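Local coordinates for glycosyl hydrolase, family 38 (Enterococcus faecalis, PDB 5KBP), which probably hydrolyses alpha-mannosides as a family 38 glycosyl hydrolase, a metal-dependent class of carbohydrate-cleaving enzymes, at residues V420-Y432 / R482-L494. Numbering follows the deposited sequence.
Sequences VTVEVEIERLPFY and RQPYMAKYLTVEL
V420 and L494 exchange two backbone hydrogen bonds in an antiparallel ladder in which strand 416-430 forms one outer strand of a three-stranded sheet and strand 483-499 its middle. V422-V492 and V424-L490 repeat the pairing; V422, V424 and L494 pack on strand 404-410, setting this face against a second sheet within the family 38 C-terminal domain 1 region. On the other face, T421 CG2 meets T491 CG2 at 3.5 Å. The E423 side chain, its carboxylate salt-bridged to R471, passes across Y489, OE2 3.5 Å from Y489 CB, while E425 CB lies 3.7 Å from Y489 CE1. A classic beta bulge follows: I426 and E427 both face K488, I426 N donating to K488 O (3.0 Å) and K488 N to E427 O (3.2 Å), the latter from well above the carbonyl plane. Beyond it, bends at chi2 (142°) and chi3 (138°) lay R428 along the Y485 ring, CD over its centre and the guanidinium stacked nearly parallel (9°) over the CE2 side, a cation-pi contact. E425 OE2, at the guanidinium edge, and D475 salt-bridge R428, probably stabilising its charge. After L429 pairs with M486, F431 N bonds to P484 O, and P484 CB makes a CH-pi contact over one F431 face, offset toward the rim, 3.6 Å from CD2.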
ATOM      1  N   VAL A 420     -27.753  16.196  14.067  1.00 64.20           N
ATOM      2  CA  VAL A 420     -26.784  16.302  12.983  1.00 65.50           C
ATOM      3  C   VAL A 420     -25.952  17.565  13.153  1.00 64.77           C
ATOM      4  O   VAL A 420     -26.384  18.549  13.764  1.00 73.44           O
ATOM      5  CB  VAL A 420     -27.499  16.284  11.614  1.00 73.35           C
ATOM      6  CG1 VAL A 420     -26.515  15.996  10.487  1.00 74.07           C
ATOM      7  CG2 VAL A 420     -28.616  15.259  11.621  1.00 82.60           C
ATOM      8  N   THR A 421     -24.736  17.526  12.612  1.00 63.89           N
ATOM      9  CA  THR A 421     -23.833  18.667  12.556  1.00 62.76           C
ATOM     10  C   THR A 421     -23.522  18.966  11.096  1.00 60.28           C
ATOM     11  O   THR A 421     -23.173  18.056  10.335  1.00 72.47           O
ATOM     12  CB  THR A 421     -22.545  18.387  13.344  1.00 66.28           C
ATOM     13  OG1 THR A 421     -22.706  18.814  14.703  1.00 63.34           O
ATOM     14  CG2 THR A 421     -21.350  19.099  12.721  1.00 66.00           C
ATOM     15  N   VAL A 422     -23.661  20.231  10.704  1.00 53.86           N
ATOM     16  CA  VAL A 422     -23.445  20.665   9.329  1.00 55.01           C
ATOM     17  C   VAL A 422     -22.515  21.869   9.342  1.00 59.43           C
ATOM     18  O   VAL A 422     -22.783  22.855  10.037  1.00 68.44           O
ATOM     19  CB  VAL A 422     -24.769  21.017   8.624  1.00 59.11           C
ATOM     20  CG1 VAL A 422     -24.497  21.620   7.256  1.00 65.13           C
ATOM     21  CG2 VAL A 422     -25.661  19.789   8.510  1.00 59.99           C
ATOM     22  N   GLU A 423     -21.428  21.791   8.577  1.00 56.04           N
ATOM     23  CA  GLU A 423     -20.494  22.901   8.442  1.00 51.34           C
ATOM     24  C   GLU A 423     -20.861  23.698   7.196  1.00 54.07           C
ATOM     25  O   GLU A 423     -20.937  23.140   6.097  1.00 56.33           O
ATOM     26  CB  GLU A 423     -19.052  22.400   8.364  1.00 45.18           C
ATOM     27  CG  GLU A 423     -18.014  23.458   8.715  1.00 58.52           C
ATOM     28  CD  GLU A 423     -16.596  22.927   8.646  1.00 64.27           C
ATOM     29  OE1 GLU A 423     -16.362  21.949   7.906  1.00 67.21           O
ATOM     30  OE2 GLU A 423     -15.715  23.487   9.334  1.00 66.05           O
ATOM     31  N   VAL A 424     -21.092  24.996   7.370  1.00 49.04           N
ATOM     32  CA  VAL A 424     -21.553  25.872   6.300  1.00 46.89           C
ATOM     33  C   VAL A 424     -20.560  27.014   6.142  1.00 52.98           C
ATOM     34  O   VAL A 424     -20.219  27.687   7.122  1.00 54.32           O
ATOM     35  CB  VAL A 424     -22.966  26.414   6.581  1.00 52.94           C
ATOM     36  CG1 VAL A 424     -23.441  27.288   5.428  1.00 54.53           C
ATOM     37  CG2 VAL A 424     -23.937  25.269   6.828  1.00 49.33           C
ATOM     38  N   GLU A 425     -20.103  27.230   4.912  1.00 51.61           N
ATOM     39  CA  GLU A 425     -19.210  28.339   4.602  1.00 60.15           C
ATOM     40  C   GLU A 425     -20.015  29.631   4.522  1.00 65.65           C
ATOM     41  O   GLU A 425     -20.919  29.753   3.689  1.00 70.89           O
ATOM     42  CB  GLU A 425     -18.481  28.076   3.287  1.00 61.81           C
ATOM     43  CG  GLU A 425     -17.534  29.180   2.856  1.00 73.67           C
ATOM     44  CD  GLU A 425     -17.057  29.004   1.428  1.00 82.85           C
ATOM     45  OE1 GLU A 425     -17.743  29.491   0.505  1.00 83.55           O
ATOM     46  OE2 GLU A 425     -16.001  28.366   1.227  1.00 90.59           O
ATOM     47  N   ILE A 426     -19.691  30.594   5.385  1.00 63.57           N
ATOM     48  CA  ILE A 426     -20.412  31.863   5.404  1.00 66.26           C
ATOM     49  C   ILE A 426     -19.661  32.983   4.690  1.00 65.88           C
ATOM     50  O   ILE A 426     -20.294  33.967   4.275  1.00 66.79           O
ATOM     51  CB  ILE A 426     -20.752  32.287   6.847  1.00 67.89           C
ATOM     52  CG1 ILE A 426     -19.479  32.419   7.686  1.00 66.41           C
ATOM     53  CG2 ILE A 426     -21.718  31.295   7.481  1.00 61.27           C
ATOM     54  CD1 ILE A 426     -19.731  32.914   9.096  1.00 65.91           C
ATOM     55  N   GLU A 427     -18.344  32.867   4.530  1.00 63.73           N
ATOM     56  CA  GLU A 427     -17.563  33.870   3.823  1.00 70.30           C
ATOM     57  C   GLU A 427     -16.421  33.182   3.093  1.00 71.97           C
ATOM     58  O   GLU A 427     -16.033  32.058   3.424  1.00 73.77           O
ATOM     59  CB  GLU A 427     -17.031  34.947   4.774  1.00 84.00           C
ATOM     60  CG  GLU A 427     -18.023  36.065   5.047  1.00101.34           C
ATOM     61  CD  GLU A 427     -18.112  36.420   6.515  1.00117.15           C
ATOM     62  OE1 GLU A 427     -17.289  35.910   7.304  1.00123.37           O
ATOM     63  OE2 GLU A 427     -19.011  37.204   6.882  1.00119.02           O
ATOM     64  N   ARG A 428     -15.878  33.873   2.093  1.00 67.77           N
ATOM     65  CA  ARG A 428     -14.861  33.278   1.230  1.00 61.47           C
ATOM     66  C   ARG A 428     -14.042  34.384   0.588  1.00 63.33           C
ATOM     67  O   ARG A 428     -14.592  35.223  -0.135  1.00 70.65           O
ATOM     68  CB  ARG A 428     -15.517  32.398   0.168  1.00 67.65           C
ATOM     69  CG  ARG A 428     -14.553  31.743  -0.803  1.00 72.15           C
ATOM     70  CD  ARG A 428     -15.012  30.333  -1.122  1.00 70.23           C
ATOM     71  NE  ARG A 428     -14.877  30.006  -2.537  1.00 73.53           N
ATOM     72  CZ  ARG A 428     -15.214  28.832  -3.061  1.00 78.21           C
ATOM     73  NH1 ARG A 428     -15.700  27.873  -2.285  1.00 76.97           N
ATOM     74  NH2 ARG A 428     -15.061  28.616  -4.360  1.00 83.75           N
ATOM     75  N   LEU A 429     -12.735  34.387   0.847  1.00 66.31           N
ATOM     76  CA  LEU A 429     -11.820  35.362   0.260  1.00 63.22           C
ATOM     77  C   LEU A 429     -10.844  34.642  -0.660  1.00 64.93           C
ATOM     78  O   LEU A 429      -9.892  34.007  -0.180  1.00 72.96           O
ATOM     79  CB  LEU A 429     -11.063  36.124   1.352  1.00 61.50           C
ATOM     80  CG  LEU A 429     -11.883  36.880   2.399  1.00 68.77           C
ATOM     81  CD1 LEU A 429     -10.965  37.657   3.333  1.00 66.68           C
ATOM     82  CD2 LEU A 429     -12.897  37.806   1.740  1.00 66.41           C
ATOM     83  N   PRO A 430     -11.033  34.699  -1.978  1.00 63.12           N
ATOM     84  CA  PRO A 430     -10.095  34.031  -2.887  1.00 67.13           C
ATOM     85  C   PRO A 430      -8.706  34.645  -2.803  1.00 68.77           C
ATOM     86  O   PRO A 430      -8.524  35.786  -2.375  1.00 68.45           O
ATOM     87  CB  PRO A 430     -10.720  34.248  -4.270  1.00 69.56           C
ATOM     88  CG  PRO A 430     -12.158  34.579  -4.001  1.00 65.97           C
ATOM     89  CD  PRO A 430     -12.158  35.314  -2.698  1.00 62.70           C
ATOM     90  N   PHE A 431      -7.710  33.861  -3.227  1.00 66.73           N
ATOM     91  CA  PHE A 431      -6.323  34.295  -3.090  1.00 65.49           C
ATOM     92  C   PHE A 431      -6.006  35.496  -3.972  1.00 64.15           C
ATOM     93  O   PHE A 431      -5.143  36.307  -3.616  1.00 67.16           O
ATOM     94  CB  PHE A 431      -5.370  33.143  -3.404  1.00 73.56           C
ATOM     95  CG  PHE A 431      -5.050  32.280  -2.217  1.00 72.18           C
ATOM     96  CD1 PHE A 431      -5.820  32.342  -1.067  1.00 75.84           C
ATOM     97  CD2 PHE A 431      -3.965  31.419  -2.244  1.00 66.19           C
ATOM     98  CE1 PHE A 431      -5.522  31.551   0.028  1.00 66.92           C
ATOM     99  CE2 PHE A 431      -3.661  30.629  -1.153  1.00 60.60           C
ATOM    100  CZ  PHE A 431      -4.441  30.695  -0.016  1.00 62.87           C
ATOM    101  N   TYR A 432      -6.684  35.639  -5.113  1.00 66.26           N
ATOM    102  CA  TYR A 432      -6.410  36.784  -5.974  1.00 78.31           C
ATOM    103  C   TYR A 432      -6.884  38.100  -5.372  1.00 78.42           C
ATOM    104  O   TYR A 432      -6.613  39.158  -5.951  1.00 79.28           O
ATOM    105  CB  TYR A 432      -7.037  36.583  -7.361  1.00 82.80           C
ATOM    106  CG  TYR A 432      -8.545  36.430  -7.393  1.00 78.37           C
ATOM    107  CD1 TYR A 432      -9.382  37.537  -7.318  1.00 81.32           C
ATOM    108  CD2 TYR A 432      -9.131  35.178  -7.534  1.00 71.46           C
ATOM    109  CE1 TYR A 432     -10.757  37.401  -7.356  1.00 83.69           C
ATOM    110  CE2 TYR A 432     -10.506  35.033  -7.580  1.00 74.80           C
ATOM    111  CZ  TYR A 432     -11.313  36.147  -7.488  1.00 83.83           C
ATOM    112  OH  TYR A 432     -12.682  36.006  -7.530  1.00 88.32           O
ATOM    113  N   ARG A 482      -7.354  25.119 -10.310  1.00 64.40           N
ATOM    114  CA  ARG A 482      -7.706  25.098  -8.897  1.00 61.25           C
ATOM    115  C   ARG A 482      -7.964  26.514  -8.393  1.00 64.21           C
ATOM    116  O   ARG A 482      -7.416  27.493  -8.909  1.00 67.28           O
ATOM    117  CB  ARG A 482      -6.593  24.444  -8.080  1.00 55.10           C
ATOM    118  CG  ARG A 482      -5.221  25.053  -8.306  1.00 58.90           C
ATOM    119  CD  ARG A 482      -4.220  24.550  -7.280  1.00 58.02           C
ATOM    120  NE  ARG A 482      -2.911  25.178  -7.435  1.00 59.59           N
ATOM    121  CZ  ARG A 482      -1.846  24.574  -7.953  1.00 57.61           C
ATOM    122  NH1 ARG A 482      -1.923  23.315  -8.366  1.00 55.37           N
ATOM    123  NH2 ARG A 482      -0.699  25.230  -8.053  1.00 49.25           N
ATOM    124  N   GLN A 483      -8.815  26.621  -7.373  1.00 61.24           N
ATOM    125  CA  GLN A 483      -9.260  27.911  -6.845  1.00 51.87           C
ATOM    126  C   GLN A 483      -8.975  27.974  -5.351  1.00 50.43           C
ATOM    127  O   GLN A 483      -9.783  27.514  -4.533  1.00 51.19           O
ATOM    128  CB  GLN A 483     -10.744  28.131  -7.128  1.00 60.24           C
ATOM    129  CG  GLN A 483     -11.107  28.113  -8.604  1.00 69.77           C
ATOM    130  CD  GLN A 483     -12.603  28.125  -8.826  1.00 80.23           C
ATOM    131  OE1 GLN A 483     -13.376  27.831  -7.917  1.00 87.85           O
ATOM    132  NE2 GLN A 483     -13.020  28.469 -10.039  1.00 75.96           N
ATOM    133  N   PRO A 484      -7.844  28.552  -4.955  1.00 53.38           N
ATOM    134  CA  PRO A 484      -7.519  28.650  -3.530  1.00 54.14           C
ATOM    135  C   PRO A 484      -8.164  29.863  -2.878  1.00 60.52           C
ATOM    136  O   PRO A 484      -8.387  30.898  -3.511  1.00 54.41           O
ATOM    137  CB  PRO A 484      -5.993  28.780  -3.535  1.00 55.06           C
ATOM    138  CG  PRO A 484      -5.708  29.521  -4.806  1.00 51.38           C
ATOM    139  CD  PRO A 484      -6.761  29.080  -5.806  1.00 49.35           C
ATOM    140  N   TYR A 485      -8.447  29.729  -1.583  1.00 57.59           N
ATOM    141  CA  TYR A 485      -9.109  30.801  -0.853  1.00 59.11           C
ATOM    142  C   TYR A 485      -8.933  30.601   0.645  1.00 60.74           C
ATOM    143  O   TYR A 485      -8.567  29.519   1.111  1.00 57.74           O
ATOM    144  CB  TYR A 485     -10.601  30.881  -1.200  1.00 55.25           C
ATOM    145  CG  TYR A 485     -11.362  29.587  -0.997  1.00 53.25           C
ATOM    146  CD1 TYR A 485     -11.849  29.231   0.255  1.00 49.34           C
ATOM    147  CD2 TYR A 485     -11.605  28.728  -2.061  1.00 54.63           C
ATOM    148  CE1 TYR A 485     -12.546  28.051   0.443  1.00 51.43           C
ATOM    149  CE2 TYR A 485     -12.303  27.549  -1.883  1.00 49.03           C
ATOM    150  CZ  TYR A 485     -12.771  27.215  -0.630  1.00 52.59           C
ATOM    151  OH  TYR A 485     -13.465  26.040  -0.455  1.00 47.98           O
ATOM    152  N   MET A 486      -9.193  31.674   1.386  1.00 58.08           N
ATOM    153  CA  MET A 486      -9.399  31.622   2.826  1.00 50.21           C
ATOM    154  C   MET A 486     -10.891  31.753   3.097  1.00 50.01           C
ATOM    155  O   MET A 486     -11.552  32.629   2.527  1.00 61.90           O
ATOM    156  CB  MET A 486      -8.631  32.737   3.537  1.00 51.53           C
ATOM    157  CG  MET A 486      -7.122  32.590   3.491  1.00 57.98           C
ATOM    158  SD  MET A 486      -6.551  31.120   4.366  1.00 58.70           S
ATOM    159  CE  MET A 486      -4.800  31.471   4.487  1.00 48.83           C
ATOM    160  N   ALA A 487     -11.422  30.885   3.952  1.00 49.05           N
ATOM    161  CA  ALA A 487     -12.855  30.834   4.189  1.00 56.01           C
ATOM    162  C   ALA A 487     -13.147  30.817   5.682  1.00 60.14           C
ATOM    163  O   ALA A 487     -12.292  30.484   6.506  1.00 58.38           O
ATOM    164  CB  ALA A 487     -13.493  29.609   3.522  1.00 48.23           C
ATOM    165  N   LYS A 488     -14.381  31.185   6.016  1.00 54.45           N
ATOM    166  CA  LYS A 488     -14.901  31.098   7.372  1.00 52.28           C
ATOM    167  C   LYS A 488     -16.084  30.143   7.371  1.00 49.05           C
ATOM    168  O   LYS A 488     -16.988  30.272   6.539  1.00 59.09           O
ATOM    169  CB  LYS A 488     -15.319  32.474   7.901  1.00 58.07           C
ATOM    170  CG  LYS A 488     -15.688  32.476   9.375  1.00 63.48           C
ATOM    171  CD  LYS A 488     -15.769  33.891   9.921  1.00 68.18           C
ATOM    172  CE  LYS A 488     -15.900  33.892  11.434  1.00 70.96           C
ATOM    173  NZ  LYS A 488     -15.824  35.268  11.998  1.00 76.64           N
ATOM    174  N   TYR A 489     -16.073  29.187   8.294  1.00 48.08           N
ATOM    175  CA  TYR A 489     -17.076  28.135   8.338  1.00 58.36           C
ATOM    176  C   TYR A 489     -17.843  28.197   9.648  1.00 62.04           C
ATOM    177  O   TYR A 489     -17.265  28.449  10.710  1.00 63.89           O
ATOM    178  CB  TYR A 489     -16.437  26.753   8.180  1.00 50.42           C
ATOM    179  CG  TYR A 489     -15.736  26.559   6.859  1.00 51.28           C
ATOM    180  CD1 TYR A 489     -16.424  26.085   5.751  1.00 50.77           C
ATOM    181  CD2 TYR A 489     -14.388  26.854   6.718  1.00 55.60           C
ATOM    182  CE1 TYR A 489     -15.789  25.906   4.538  1.00 53.63           C
ATOM    183  CE2 TYR A 489     -13.741  26.679   5.509  1.00 60.22           C
ATOM    184  CZ  TYR A 489     -14.448  26.205   4.422  1.00 56.25           C
ATOM    185  OH  TYR A 489     -13.812  26.029   3.215  1.00 60.96           O
ATOM    186  N   LEU A 490     -19.148  27.963   9.563  1.00 47.90           N
ATOM    187  CA  LEU A 490     -20.014  27.892  10.729  1.00 56.84           C
ATOM    188  C   LEU A 490     -20.562  26.478  10.845  1.00 59.44           C
ATOM    189  O   LEU A 490     -21.012  25.897   9.850  1.00 59.27           O
ATOM    190  CB  LEU A 490     -21.155  28.905  10.629  1.00 58.54           C
ATOM    191  CG  LEU A 490     -21.703  29.397  11.969  1.00 64.53           C
ATOM    192  CD1 LEU A 490     -20.570  29.930  12.834  1.00 64.83           C
ATOM    193  CD2 LEU A 490     -22.765  30.462  11.761  1.00 51.88           C
ATOM    194  N   THR A 491     -20.513  25.927  12.053  1.00 55.00           N
ATOM    195  CA  THR A 491     -20.962  24.566  12.329  1.00 61.55           C
ATOM    196  C   THR A 491     -22.304  24.643  13.047  1.00 60.61           C
ATOM    197  O   THR A 491     -22.374  25.089  14.197  1.00 66.95           O
ATOM    198  CB  THR A 491     -19.926  23.814  13.162  1.00 65.09           C
ATOM    199  OG1 THR A 491     -18.705  23.699  12.418  1.00 63.28           O
ATOM    200  CG2 THR A 491     -20.430  22.430  13.514  1.00 60.20           C
ATOM    201  N   VAL A 492     -23.364  24.212  12.367  1.00 57.79           N
ATOM    202  CA  VAL A 492     -24.730  24.318  12.867  1.00 63.39           C
ATOM    203  C   VAL A 492     -25.215  22.934  13.272  1.00 60.18           C
ATOM    204  O   VAL A 492     -24.929  21.940  12.595  1.00 56.12           O
ATOM    205  CB  VAL A 492     -25.661  24.945  11.811  1.00 65.86           C
ATOM    206  CG1 VAL A 492     -27.057  25.147  12.378  1.00 70.86           C
ATOM    207  CG2 VAL A 492     -25.085  26.264  11.314  1.00 65.12           C
ATOM    208  N   GLU A 493     -25.951  22.873  14.379  1.00 65.88           N
ATOM    209  CA  GLU A 493     -26.456  21.623  14.933  1.00 67.48           C
ATOM    210  C   GLU A 493     -27.962  21.558  14.719  1.00 68.04           C
ATOM    211  O   GLU A 493     -28.690  22.459  15.150  1.00 73.52           O
ATOM    212  CB  GLU A 493     -26.113  21.515  16.418  1.00 69.94           C
ATOM    213  CG  GLU A 493     -26.230  20.117  16.994  1.00 80.11           C
ATOM    214  CD  GLU A 493     -25.736  20.036  18.425  1.00 90.09           C
ATOM    215  OE1 GLU A 493     -25.935  21.010  19.181  1.00 92.93           O
ATOM    216  OE2 GLU A 493     -25.139  19.002  18.791  1.00 92.70           O
ATOM    217  N   LEU A 494     -28.426  20.500  14.059  1.00 64.14           N
ATOM    218  CA  LEU A 494     -29.842  20.302  13.789  1.00 62.96           C
ATOM    219  C   LEU A 494     -30.332  19.026  14.460  1.00 62.94           C
ATOM    220  O   LEU A 494     -29.574  18.068  14.639  1.00 57.81           O
ATOM    221  CB  LEU A 494     -30.123  20.230  12.280  1.00 59.65           C
ATOM    222  CG  LEU A 494     -29.865  21.488  11.446  1.00 62.60           C
ATOM    223  CD1 LEU A 494     -30.299  21.271  10.006  1.00 68.80           C
ATOM    224  CD2 LEU A 494     -30.581  22.686  12.045  1.00 64.52           C
TER